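Local coordinates for extracellular solute-binding protein, family 7 (Colwellia psychrerythraea, PDB 4PET) that probably serves as the periplasmic binding component of a TRAP transport system, holding pyruvate together with a calcium ion, at residues Gly141-Gly147 with Leu241-Gln247; Lys101-Thr105 with Val136-Tyr140; Leu33-Trp37 with Ala76-Phe82; Met51-Val55 with Ala264-Ala268. One frame throughout, in Å; residues are numbered along the deposited sequence.

Contact 1: Gly141-Gly147 with Leu241-Gln247; sequences GIMSFPG and LQFMVNQ
With CG of Gln-242 turned opposite the backbone N (chi1 156°) and the chain extended beyond it, its amide reaches Ser-144, whose OG likewise points opposite its own N (chi1 -173°). NE2 of Gln-242 donates to OG of Ser-144 at 3.0 Å, almost straight at 176°, and the hydroxyl oxygen lies in the amide plane. Tyr-137 OH is a second partner of NE2, while Trp-98 NE1 bonds to OE1, so the buried amide is fixed in rotation from both ends. A leucine here would probably leave Ser-144 OG and the indole N-H of Trp-98 without these mates in the protein interior. The two strands illustrate the antiparallel ladder: Met-143 and Val-245 exchange both backbone bonds, Met-143 O accepting from Val-245 N at 2.8 Å, and Phe-145 and Phe-243 do the same. At Gly-147 the pairing is less regular, its N meeting Leu-241 O at 2.8 Å from above the carbonyl plane. Beside it, CD2 of Phe-243 brings its ring edge to Pro-146 O at 3.6 Å. Leu-241 also touches the bound pyruvate. In the five-stranded mixed sheet, strand 142-149 lies at one edge and strand 240-246 pairs next with strand 90-93. Phe-145 and Phe-243 face helix 255-290, whereas Ile-142 and Met-244 lie toward helix 79-85 and Ser-144 toward helix 129-137.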
loop_
_atom_site.group_PDB
_atom_site.type_symbol
_atom_site.label_atom_id
_atom_site.label_comp_id
_atom_site.label_asym_id
_atom_site.label_seq_id
_atom_site.Cartn_x
_atom_site.Cartn_y
_atom_site.Cartn_z
ATOM N N GLY A 141 6.551 -18.181 -21.991
ATOM C CA GLY A 141 5.730 -19.155 -21.303
ATOM C C GLY A 141 5.862 -18.984 -19.783
ATOM O O GLY A 141 5.723 -19.946 -19.004
ATOM N N ILE A 142 6.114 -17.750 -19.377
ATOM C CA ILE A 142 6.188 -17.380 -17.965
ATOM C C ILE A 142 5.060 -16.372 -17.613
ATOM O O ILE A 142 4.780 -15.434 -18.366
ATOM C CB ILE A 142 7.517 -16.718 -17.655
ATOM C CG1 ILE A 142 8.669 -17.742 -17.693
ATOM C CG2 ILE A 142 7.492 -16.056 -16.259
ATOM C CD1 ILE A 142 10.017 -17.074 -17.688
HETATM N N MSE A 143 4.430 -16.596 -16.471
HETATM C CA MSE A 143 3.463 -15.657 -15.904
HETATM C C MSE A 143 4.195 -14.960 -14.783
HETATM O O MSE A 143 4.868 -15.607 -13.956
HETATM C CB MSE A 143 2.218 -16.378 -15.366
HETATM C CG MSE A 143 1.527 -17.337 -16.327
HETATM SE SE MSE A 143 0.335 -18.551 -15.345
HETATM C CE MSE A 143 -1.226 -17.429 -15.160
ATOM N N SER A 144 4.110 -13.639 -14.776
ATOM C CA SER A 144 4.762 -12.844 -13.745
ATOM C C SER A 144 3.722 -12.059 -12.989
ATOM O O SER A 144 2.778 -11.543 -13.603
ATOM C CB SER A 144 5.765 -11.891 -14.369
ATOM O OG SER A 144 6.509 -11.229 -13.379
ATOM N N PHE A 145 3.909 -12.009 -11.663
ATOM C CA PHE A 145 3.000 -11.363 -10.696
ATOM C C PHE A 145 3.811 -10.543 -9.704
ATOM O O PHE A 145 4.965 -10.922 -9.395
ATOM C CB PHE A 145 2.262 -12.411 -9.863
ATOM C CG PHE A 145 1.416 -13.347 -10.668
ATOM C CD1 PHE A 145 1.967 -14.458 -11.264
ATOM C CD2 PHE A 145 0.050 -13.135 -10.781
ATOM C CE1 PHE A 145 1.175 -15.334 -12.002
ATOM C CE2 PHE A 145 -0.749 -14.002 -11.505
ATOM C CZ PHE A 145 -0.192 -15.093 -12.127
ATOM N N PRO A 146 3.232 -9.434 -9.189
ATOM C CA PRO A 146 3.866 -8.663 -8.103
ATOM C C PRO A 146 4.300 -9.609 -6.986
ATOM O O PRO A 146 3.500 -10.460 -6.621
ATOM C CB PRO A 146 2.733 -7.727 -7.639
ATOM C CG PRO A 146 1.960 -7.428 -8.956
ATOM C CD PRO A 146 1.961 -8.810 -9.632
ATOM N N GLY A 147 5.527 -9.473 -6.463
ATOM C CA GLY A 147 6.030 -10.389 -5.445
ATOM C C GLY A 147 6.422 -9.729 -4.119
ATOM O O GLY A 147 7.014 -10.382 -3.271
ATOM N N LEU A 241 9.041 -6.827 -6.043
ATOM C CA LEU A 241 9.648 -8.080 -6.487
ATOM C C LEU A 241 8.683 -8.831 -7.410
ATOM O O LEU A 241 7.632 -8.312 -7.802
ATOM C CB LEU A 241 10.072 -8.944 -5.297
ATOM C CG LEU A 241 10.980 -8.210 -4.295
ATOM C CD1 LEU A 241 11.258 -9.071 -3.072
ATOM C CD2 LEU A 241 12.298 -7.795 -4.928
ATOM N N GLN A 242 9.063 -10.058 -7.753
ATOM C CA GLN A 242 8.336 -10.829 -8.737
ATOM C C GLN A 242 8.132 -12.259 -8.271
ATOM O O GLN A 242 9.084 -12.886 -7.804
ATOM C CB GLN A 242 9.244 -10.837 -9.977
ATOM C CG GLN A 242 9.057 -11.903 -10.895
ATOM C CD GLN A 242 10.015 -11.766 -12.059
ATOM O OE1 GLN A 242 11.236 -11.925 -11.926
ATOM N NE2 GLN A 242 9.462 -11.452 -13.210
ATOM N N PHE A 243 6.910 -12.783 -8.405
ATOM C CA PHE A 243 6.714 -14.222 -8.484
ATOM C C PHE A 243 6.632 -14.538 -9.966
ATOM O O PHE A 243 6.050 -13.754 -10.759
ATOM C CB PHE A 243 5.382 -14.705 -7.881
ATOM C CG PHE A 243 5.315 -14.711 -6.362
ATOM C CD1 PHE A 243 5.886 -15.738 -5.638
ATOM C CD2 PHE A 243 4.621 -13.717 -5.676
ATOM C CE1 PHE A 243 5.815 -15.781 -4.270
ATOM C CE2 PHE A 243 4.547 -13.743 -4.291
ATOM C CZ PHE A 243 5.172 -14.784 -3.585
HETATM N N MSE A 244 7.170 -15.698 -10.330
HETATM C CA MSE A 244 7.030 -16.237 -11.683
HETATM C C MSE A 244 6.425 -17.633 -11.606
HETATM O O MSE A 244 6.751 -18.418 -10.725
HETATM C CB MSE A 244 8.388 -16.326 -12.399
HETATM C CG MSE A 244 8.883 -14.975 -12.895
HETATM SE SE MSE A 244 10.523 -15.017 -13.888
HETATM C CE MSE A 244 11.711 -15.508 -12.388
ATOM N N VAL A 245 5.533 -17.931 -12.539
ATOM C CA VAL A 245 4.924 -19.239 -12.591
ATOM C C VAL A 245 5.012 -19.762 -14.014
ATOM O O VAL A 245 4.702 -19.058 -14.969
ATOM C CB VAL A 245 3.441 -19.173 -12.216
ATOM C CG1 VAL A 245 2.835 -20.582 -12.230
ATOM C CG2 VAL A 245 3.253 -18.545 -10.873
ATOM N N ASN A 246 5.449 -20.999 -14.153
ATOM C CA ASN A 246 5.473 -21.636 -15.452
ATOM C C ASN A 246 4.041 -21.848 -15.951
ATOM O O ASN A 246 3.245 -22.489 -15.277
ATOM C CB ASN A 246 6.210 -22.971 -15.342
ATOM C CG ASN A 246 6.209 -23.726 -16.641
ATOM O OD1 ASN A 246 5.289 -24.495 -16.916
ATOM N ND2 ASN A 246 7.248 -23.499 -17.466
ATOM N N GLN A 247 3.719 -21.290 -17.119
ATOM C CA GLN A 247 2.346 -21.308 -17.665
ATOM C C GLN A 247 1.793 -22.724 -17.788
ATOM O O GLN A 247 0.629 -22.992 -17.437
ATOM C CB GLN A 247 2.339 -20.633 -19.041
ATOM C CG GLN A 247 0.981 -20.553 -19.717
ATOM C CD GLN A 247 0.104 -19.470 -19.154
ATOM O OE1 GLN A 247 0.482 -18.286 -19.135
ATOM N NE2 GLN A 247 -1.096 -19.860 -18.693
#

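Contact 2: Lys101-Thr105 with Val136-Tyr140; sequences KNFNT and VYDQY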
loop_
_atom_site.group_PDB
_atom_site.type_symbol
_atom_site.label_atom_id
_atom_site.label_comp_id
_atom_site.label_asym_id
_atom_site.label_seq_id
_atom_site.Cartn_x
_atom_site.Cartn_y
_atom_site.Cartn_z
ATOM N N LYS A 101 18.433 -10.427 -20.638
ATOM C CA LYS A 101 17.661 -11.318 -21.486
ATOM C C LYS A 101 16.670 -10.531 -22.303
ATOM O O LYS A 101 16.340 -10.912 -23.406
ATOM C CB LYS A 101 16.917 -12.343 -20.631
ATOM C CG LYS A 101 17.882 -13.296 -19.899
ATOM C CD LYS A 101 17.154 -14.349 -19.089
ATOM C CE LYS A 101 18.141 -15.250 -18.339
ATOM N NZ LYS A 101 18.929 -16.129 -19.243
ATOM N N ASN A 102 16.212 -9.419 -21.749
ATOM C CA ASN A 102 15.181 -8.600 -22.375
ATOM C C ASN A 102 15.083 -7.328 -21.558
ATOM O O ASN A 102 14.649 -7.360 -20.401
ATOM C CB ASN A 102 13.842 -9.337 -22.383
ATOM C CG ASN A 102 12.728 -8.520 -23.043
ATOM O OD1 ASN A 102 12.762 -7.297 -23.021
ATOM N ND2 ASN A 102 11.753 -9.198 -23.645
ATOM N N PHE A 103 15.546 -6.216 -22.116
ATOM C CA PHE A 103 15.602 -4.976 -21.332
ATOM C C PHE A 103 14.238 -4.529 -20.834
ATOM O O PHE A 103 14.150 -3.777 -19.852
ATOM C CB PHE A 103 16.293 -3.820 -22.074
ATOM C CG PHE A 103 15.963 -3.731 -23.530
ATOM C CD1 PHE A 103 14.684 -3.403 -23.956
ATOM C CD2 PHE A 103 16.956 -3.957 -24.487
ATOM C CE1 PHE A 103 14.389 -3.315 -25.318
ATOM C CE2 PHE A 103 16.674 -3.870 -25.844
ATOM C CZ PHE A 103 15.393 -3.557 -26.262
ATOM N N ASN A 104 13.164 -5.008 -21.463
ATOM C CA ASN A 104 11.822 -4.582 -21.021
ATOM C C ASN A 104 11.427 -5.148 -19.660
ATOM O O ASN A 104 10.531 -4.610 -18.992
ATOM C CB ASN A 104 10.768 -4.865 -22.096
ATOM C CG ASN A 104 10.911 -3.926 -23.278
ATOM O OD1 ASN A 104 11.205 -2.745 -23.089
ATOM N ND2 ASN A 104 10.756 -4.442 -24.493
ATOM N N THR A 105 12.127 -6.187 -19.216
ATOM C CA THR A 105 11.901 -6.709 -17.872
ATOM C C THR A 105 12.277 -5.728 -16.749
ATOM O O THR A 105 11.811 -5.886 -15.626
ATOM C CB THR A 105 12.650 -8.030 -17.631
ATOM O OG1 THR A 105 14.070 -7.837 -17.783
ATOM C CG2 THR A 105 12.136 -9.106 -18.584
ATOM N N VAL A 136 4.952 -8.935 -22.121
ATOM C CA VAL A 136 6.407 -9.127 -22.157
ATOM C C VAL A 136 6.743 -10.574 -21.823
ATOM O O VAL A 136 7.542 -11.196 -22.511
ATOM C CB VAL A 136 7.149 -8.136 -21.210
ATOM C CG1 VAL A 136 8.595 -8.583 -20.952
ATOM C CG2 VAL A 136 7.091 -6.710 -21.807
ATOM N N TYR A 137 6.104 -11.121 -20.792
ATOM C CA TYR A 137 6.492 -12.419 -20.266
ATOM C C TYR A 137 5.883 -13.627 -20.965
ATOM O O TYR A 137 6.463 -14.722 -20.930
ATOM C CB TYR A 137 6.223 -12.484 -18.733
ATOM C CG TYR A 137 7.368 -11.904 -17.923
ATOM C CD1 TYR A 137 8.453 -12.695 -17.547
ATOM C CD2 TYR A 137 7.375 -10.579 -17.548
ATOM C CE1 TYR A 137 9.496 -12.184 -16.829
ATOM C CE2 TYR A 137 8.430 -10.054 -16.827
ATOM C CZ TYR A 137 9.501 -10.861 -16.487
ATOM O OH TYR A 137 10.567 -10.377 -15.736
ATOM N N ASP A 138 4.739 -13.433 -21.609
ATOM C CA ASP A 138 4.046 -14.535 -22.305
ATOM C C ASP A 138 4.920 -15.187 -23.342
ATOM O O ASP A 138 4.774 -16.379 -23.620
ATOM C CB ASP A 138 2.774 -14.083 -23.042
ATOM C CG ASP A 138 1.519 -14.132 -22.155
ATOM O OD1 ASP A 138 1.599 -14.634 -21.006
ATOM O OD2 ASP A 138 0.442 -13.671 -22.624
ATOM N N GLN A 139 5.773 -14.393 -23.964
ATOM C CA GLN A 139 6.646 -14.920 -25.004
ATOM C C GLN A 139 7.548 -16.023 -24.455
ATOM O O GLN A 139 8.028 -16.849 -25.216
ATOM C CB GLN A 139 7.473 -13.792 -25.619
ATOM C CG GLN A 139 8.493 -13.214 -24.686
ATOM C CD GLN A 139 9.224 -12.052 -25.306
ATOM O OE1 GLN A 139 10.086 -12.241 -26.174
ATOM N NE2 GLN A 139 8.885 -10.832 -24.873
ATOM N N TYR A 140 7.768 -16.050 -23.142
ATOM C CA TYR A 140 8.637 -17.059 -22.529
ATOM C C TYR A 140 7.877 -18.224 -21.913
ATOM O O TYR A 140 8.489 -19.153 -21.364
ATOM C CB TYR A 140 9.529 -16.409 -21.469
ATOM C CG TYR A 140 10.305 -15.269 -22.026
ATOM C CD1 TYR A 140 11.310 -15.482 -22.972
ATOM C CD2 TYR A 140 10.059 -13.982 -21.611
ATOM C CE1 TYR A 140 12.019 -14.440 -23.506
ATOM C CE2 TYR A 140 10.761 -12.932 -22.149
ATOM C CZ TYR A 140 11.734 -13.172 -23.098
ATOM O OH TYR A 140 12.418 -12.109 -23.603
HETATM O O HOH W 1 14.476 -12.612 -25.250
#
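Thr-105 and Tyr-137 meet on the buried side of this loop-to-helix contact, where CG2 of Thr-105 presses on the phenol oxygen OH of Tyr-137 at 3.5 Å, an oxygen that is itself hydrogen-bonded to Ser-95, the two side chains crossing at about a right angle. The methyl is directed there because OG1 of Thr-105 sits between its backbone N and carbonyl carbon (chi1 60°) and turns back to Asn-102 O at 2.7 Å. That carbonyl also accepts from Thr-105 N, a double grip that probably steadies the loop. Next to it, CB of Asn-104 rests against CG2 of Val-136 at 4.1 Å, while the Asn-104 amide is held by Thr-325 and Asp-322. The other side is looser and more polar. Here ND2 of Asn-102 donates to OH of Tyr-140 at 3.0 Å, with the oxygen in the amide plane and the amide and ring 74° apart. A water donates to Lys-101 O and lies 2.7 Å from Tyr-140 OH, bridging the segments at the ring edge. Gln-139 lays its CG over the centre of the Tyr-140 ring and sends NE2 to Val-136 O at 2.7 Å. Meanwhile OD1 of Asn-102 takes the backbone N of Asn-104, an Asx turn. The chemistry implies a link without charge pairing, in which an amide, a phenol and a water join two segments with no direct backbone-to-backbone bond.

Contact 3: Leu33-Trp37 with Ala76-Phe82; sequences LAETW and ALGIFDF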
loop_
_atom_site.group_PDB
_atom_site.type_symbol
_atom_site.label_atom_id
_atom_site.label_comp_id
_atom_site.label_asym_id
_atom_site.label_seq_id
_atom_site.Cartn_x
_atom_site.Cartn_y
_atom_site.Cartn_z
ATOM N N LEU A 33 9.364 -24.078 -5.616
ATOM C CA LEU A 33 9.600 -22.670 -5.925
ATOM C C LEU A 33 11.098 -22.423 -5.741
ATOM O O LEU A 33 11.669 -22.824 -4.724
ATOM C CB LEU A 33 8.745 -21.753 -5.055
ATOM C CG LEU A 33 8.997 -20.239 -5.235
ATOM C CD1 LEU A 33 7.754 -19.471 -4.799
ATOM C CD2 LEU A 33 10.222 -19.706 -4.466
ATOM N N ALA A 34 11.747 -21.824 -6.749
ATOM C CA ALA A 34 13.139 -21.383 -6.592
ATOM C C ALA A 34 13.186 -19.895 -6.303
ATOM O O ALA A 34 12.671 -19.093 -7.074
ATOM C CB ALA A 34 13.948 -21.670 -7.843
ATOM N N GLU A 35 13.847 -19.514 -5.222
ATOM C CA GLU A 35 13.973 -18.092 -4.897
ATOM C C GLU A 35 15.441 -17.638 -4.976
ATOM O O GLU A 35 16.328 -18.409 -4.686
ATOM C CB GLU A 35 13.343 -17.778 -3.537
ATOM C CG GLU A 35 13.951 -18.480 -2.291
ATOM C CD GLU A 35 13.220 -18.096 -1.002
ATOM O OE1 GLU A 35 12.232 -17.329 -1.102
ATOM O OE2 GLU A 35 13.636 -18.541 0.100
ATOM N N THR A 36 15.663 -16.382 -5.367
ATOM C CA THR A 36 16.976 -15.811 -5.461
ATOM C C THR A 36 17.689 -15.775 -4.108
ATOM O O THR A 36 18.907 -15.944 -4.047
ATOM C CB THR A 36 16.906 -14.388 -6.015
ATOM O OG1 THR A 36 16.518 -14.439 -7.396
ATOM C CG2 THR A 36 18.295 -13.645 -5.863
ATOM N N TRP A 37 16.932 -15.589 -3.031
ATOM C CA TRP A 37 17.533 -15.245 -1.746
ATOM C C TRP A 37 18.104 -16.459 -1.081
ATOM O O TRP A 37 17.684 -17.564 -1.379
ATOM C CB TRP A 37 16.474 -14.584 -0.836
ATOM C CG TRP A 37 15.352 -14.057 -1.646
ATOM C CD1 TRP A 37 14.092 -14.536 -1.686
ATOM C CD2 TRP A 37 15.406 -12.981 -2.591
ATOM N NE1 TRP A 37 13.343 -13.815 -2.570
ATOM C CE2 TRP A 37 14.127 -12.862 -3.152
ATOM C CE3 TRP A 37 16.412 -12.123 -3.020
ATOM C CZ2 TRP A 37 13.822 -11.913 -4.131
ATOM C CZ3 TRP A 37 16.108 -11.183 -3.995
ATOM C CH2 TRP A 37 14.825 -11.080 -4.530
ATOM N N ALA A 76 21.404 -18.196 -7.629
ATOM C CA ALA A 76 20.629 -17.026 -7.245
ATOM C C ALA A 76 19.954 -16.337 -8.452
ATOM O O ALA A 76 18.799 -15.934 -8.379
ATOM C CB ALA A 76 21.544 -16.043 -6.477
ATOM N N LEU A 77 20.677 -16.193 -9.561
ATOM C CA LEU A 77 20.136 -15.497 -10.708
ATOM C C LEU A 77 19.743 -16.464 -11.823
ATOM O O LEU A 77 19.722 -16.093 -12.987
ATOM C CB LEU A 77 21.136 -14.436 -11.201
ATOM C CG LEU A 77 21.367 -13.247 -10.246
ATOM C CD1 LEU A 77 22.359 -12.234 -10.822
ATOM C CD2 LEU A 77 20.064 -12.525 -9.857
ATOM N N GLY A 78 19.426 -17.705 -11.463
ATOM C CA GLY A 78 19.039 -18.700 -12.439
ATOM C C GLY A 78 17.526 -18.875 -12.491
ATOM O O GLY A 78 17.024 -19.767 -13.189
ATOM N N ILE A 79 16.802 -18.011 -11.772
ATOM C CA ILE A 79 15.393 -18.247 -11.496
ATOM C C ILE A 79 14.570 -18.179 -12.785
ATOM O O ILE A 79 13.695 -19.013 -13.005
ATOM C CB ILE A 79 14.827 -17.247 -10.463
ATOM C CG1 ILE A 79 15.753 -17.127 -9.232
ATOM C CG2 ILE A 79 13.395 -17.613 -10.103
ATOM C CD1 ILE A 79 16.212 -18.450 -8.591
ATOM N N PHE A 80 14.857 -17.194 -13.633
ATOM C CA PHE A 80 14.129 -17.045 -14.901
ATOM C C PHE A 80 14.278 -18.338 -15.728
ATOM O O PHE A 80 13.287 -18.917 -16.203
ATOM C CB PHE A 80 14.605 -15.756 -15.605
ATOM C CG PHE A 80 14.001 -15.498 -16.971
ATOM C CD1 PHE A 80 14.427 -16.226 -18.089
ATOM C CD2 PHE A 80 13.098 -14.456 -17.153
ATOM C CE1 PHE A 80 13.931 -15.969 -19.339
ATOM C CE2 PHE A 80 12.617 -14.171 -18.423
ATOM C CZ PHE A 80 13.019 -14.963 -19.525
ATOM N N ASP A 81 15.500 -18.848 -15.849
ATOM C CA ASP A 81 15.690 -20.080 -16.607
ATOM C C ASP A 81 15.004 -21.307 -15.988
ATOM O O ASP A 81 14.479 -22.158 -16.720
ATOM C CB ASP A 81 17.178 -20.319 -16.894
ATOM C CG ASP A 81 17.733 -19.294 -17.882
ATOM O OD1 ASP A 81 16.991 -18.933 -18.826
ATOM O OD2 ASP A 81 18.880 -18.833 -17.709
ATOM N N PHE A 82 14.980 -21.372 -14.660
ATOM C CA PHE A 82 14.371 -22.477 -13.929
ATOM C C PHE A 82 12.860 -22.562 -14.205
ATOM O O PHE A 82 12.312 -23.652 -14.398
ATOM C CB PHE A 82 14.553 -22.288 -12.415
ATOM C CG PHE A 82 15.924 -22.655 -11.874
ATOM C CD1 PHE A 82 16.644 -23.719 -12.383
ATOM C CD2 PHE A 82 16.447 -21.967 -10.793
ATOM C CE1 PHE A 82 17.874 -24.067 -11.848
ATOM C CE2 PHE A 82 17.676 -22.308 -10.253
ATOM C CZ PHE A 82 18.393 -23.351 -10.777
#
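A beta-alpha-beta crossover brings Ala-34 and Thr-36, at the end of strand 29-35, against Ile-79 and Ala-76 around the start of helix 79-85. Ile-79 fills the centre. Its CG2 lies opposite the backbone N and touches Ala-34 O at 3.4 Å, while the other branch, with CG1 beside that N (chi1 -48°), sets CD1 3.8 Å from Glu-35 C. CD1 also approaches CB of Ala-34, whose other neighbour is CD2 of Phe-82 at 3.9 Å. Replacing Ile-79 by an alanine would probably open a gap between the helix and the backbone from Ala-34 to Thr-36. Next to this apolar patch, OG1 of Thr-36 lies within hydrogen-bonding distance of Ala-76 O, 2.9 Å away, and is also bonded to Ser-93 OG on strand 90-93. In return CB of Ala-76 comes to 3.6 Å from Thr-36 O. The side chain of Thr-36 is about 4 Å from that of Tyr-97, a pyruvate-binding residue, so the strand end approaches the ligand site. A helix linking parallel strands 63-68 and 90-93 while lying over strand 29-35 between them is the classic alpha/beta arrangement.

Contact 4: Met51-Val55 with Ala264-Ala268; sequences MAKMV and AMKAA
Met-51 and Met-54 of helix 44-58 close on Ala-264 and Ala-268 of helix 255-290, a helix-helix packing in which small residues let long side chains lie close to the partner backbone. The short segments run at 137° to each other, with axes 9.0 Å apart at closest approach. Both methionines are selenomethionine in the crystal, and they use their chains differently. Met-54 points its side chain at the partner helix, stays extended through SE and then bends (chi3 -94°). Its SE lies against CB of Ala-267 at 3.9 Å, and its terminal CE touches both Ala-264 O, 3.3 Å away, and CB of Ala-268, 3.4 Å away. That carbonyl already accepts the helical bond from Ala-268 N, so the methyl rests on a satisfied backbone group. Met-51 has CG opposite its backbone N (chi1 -177°) and then folds away, so that the root of the chain makes the contact: CB meets CB of Ala-268 at 3.7 Å, and CG lies 3.9 Å from CG of Met-265. The chains of Met-51 and Met-265 run side by side in the same direction, toward the sheet, where both touch Phe-243 and Met-90. The second subunit also borders the contact: Met-54 and Ala-267 pack on its Val-263, and Lys-266 makes a salt bridge to its Asp-271. Among the two methionines and Val-55, CB of Ala-264 has CB of Met-54 at 4.1 Å and, closer than usual van der Waals contact, CG2 of Val-55 at 3.5 Å.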
loop_
_atom_site.group_PDB
_atom_site.type_symbol
_atom_site.label_atom_id
_atom_site.label_comp_id
_atom_site.label_asym_id
_atom_site.label_seq_id
_atom_site.Cartn_x
_atom_site.Cartn_y
_atom_site.Cartn_z
HETATM N N MSE A 51 3.281 -17.237 1.303
HETATM C CA MSE A 51 2.505 -17.593 0.124
HETATM C C MSE A 51 2.248 -19.098 0.150
HETATM O O MSE A 51 1.101 -19.558 0.097
HETATM C CB MSE A 51 3.233 -17.139 -1.135
HETATM C CG MSE A 51 2.470 -17.408 -2.440
HETATM SE SE MSE A 51 2.650 -19.289 -3.050
HETATM C CE MSE A 51 4.583 -19.399 -3.367
ATOM N N ALA A 52 3.315 -19.869 0.309
ATOM C CA ALA A 52 3.215 -21.317 0.349
ATOM C C ALA A 52 2.316 -21.839 1.458
ATOM O O ALA A 52 1.628 -22.850 1.279
ATOM C CB ALA A 52 4.599 -21.923 0.509
ATOM N N LYS A 53 2.364 -21.212 2.629
ATOM C CA LYS A 53 1.530 -21.651 3.733
ATOM C C LYS A 53 0.062 -21.364 3.417
ATOM O O LYS A 53 -0.795 -22.210 3.618
ATOM C CB LYS A 53 1.953 -20.965 5.053
ATOM C CG LYS A 53 1.147 -21.436 6.232
ATOM C CD LYS A 53 1.813 -21.025 7.538
ATOM C CE LYS A 53 1.031 -21.491 8.763
ATOM N NZ LYS A 53 1.703 -21.000 10.005
HETATM N N MSE A 54 -0.216 -20.178 2.889
HETATM C CA MSE A 54 -1.583 -19.800 2.569
HETATM C C MSE A 54 -2.160 -20.765 1.543
HETATM O O MSE A 54 -3.317 -21.138 1.637
HETATM C CB MSE A 54 -1.624 -18.397 1.966
HETATM C CG MSE A 54 -1.480 -17.319 2.939
HETATM SE SE MSE A 54 -1.787 -15.710 1.998
HETATM C CE MSE A 54 -0.040 -15.192 1.518
ATOM N N VAL A 55 -1.348 -21.151 0.550
ATOM C CA VAL A 55 -1.788 -22.075 -0.483
ATOM C C VAL A 55 -2.081 -23.470 0.101
ATOM O O VAL A 55 -3.103 -24.080 -0.192
ATOM C CB VAL A 55 -0.763 -22.209 -1.621
ATOM C CG1 VAL A 55 -1.139 -23.379 -2.518
ATOM C CG2 VAL A 55 -0.673 -20.923 -2.425
ATOM N N ALA A 264 -3.223 -16.057 -3.274
ATOM C CA ALA A 264 -2.145 -16.173 -2.247
ATOM C C ALA A 264 -0.956 -15.285 -2.604
ATOM O O ALA A 264 -0.364 -14.660 -1.723
ATOM C CB ALA A 264 -1.685 -17.607 -2.070
HETATM N N MSE A 265 -0.593 -15.222 -3.890
HETATM C CA MSE A 265 0.559 -14.426 -4.299
HETATM C C MSE A 265 0.240 -12.942 -4.119
HETATM O O MSE A 265 1.096 -12.174 -3.683
HETATM C CB MSE A 265 0.980 -14.706 -5.755
HETATM C CG MSE A 265 1.567 -16.069 -5.999
HETATM SE SE MSE A 265 2.170 -16.240 -7.822
HETATM C CE MSE A 265 0.452 -16.271 -8.699
ATOM N N LYS A 266 -0.981 -12.533 -4.460
ATOM C CA LYS A 266 -1.380 -11.134 -4.245
ATOM C C LYS A 266 -1.317 -10.722 -2.748
ATOM O O LYS A 266 -0.760 -9.683 -2.387
ATOM C CB LYS A 266 -2.785 -10.895 -4.805
ATOM C CG LYS A 266 -3.408 -9.592 -4.318
ATOM C CD LYS A 266 -4.725 -9.363 -5.009
ATOM C CE LYS A 266 -4.553 -9.072 -6.480
ATOM N NZ LYS A 266 -5.876 -8.810 -7.128
ATOM N N ALA A 267 -1.926 -11.540 -1.899
ATOM C CA ALA A 267 -1.942 -11.277 -0.462
ATOM C C ALA A 267 -0.527 -11.259 0.091
ATOM O O ALA A 267 -0.174 -10.343 0.824
ATOM C CB ALA A 267 -2.765 -12.323 0.242
ATOM N N ALA A 268 0.301 -12.245 -0.281
ATOM C CA ALA A 268 1.678 -12.297 0.253
ATOM C C ALA A 268 2.451 -11.078 -0.195
ATOM O O ALA A 268 3.254 -10.550 0.537
ATOM C CB ALA A 268 2.416 -13.607 -0.190
#

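From the N terminus, strand 29-35 opens contact 3 and helix 44-58 opens contact 4. Contact 3 closes first, at residues 76-82, so these two loops cross. The loop at 101-105 then opens contact 2, closed by 136-140 at the end of helix 129-137. Contact 1 begins at once with 141-147 and closes at 241-247, in series with contacts 2 and 3. Helix 255-290 finally closes contact 4, whose long loop encloses contacts 1 and 2. Together they bind one sheet to its surroundings: contact 1 within it, contacts 2 and 3 bordering one face, where Phe-80 meets Tyr-140, and contact 4 bordering the other through Met-265.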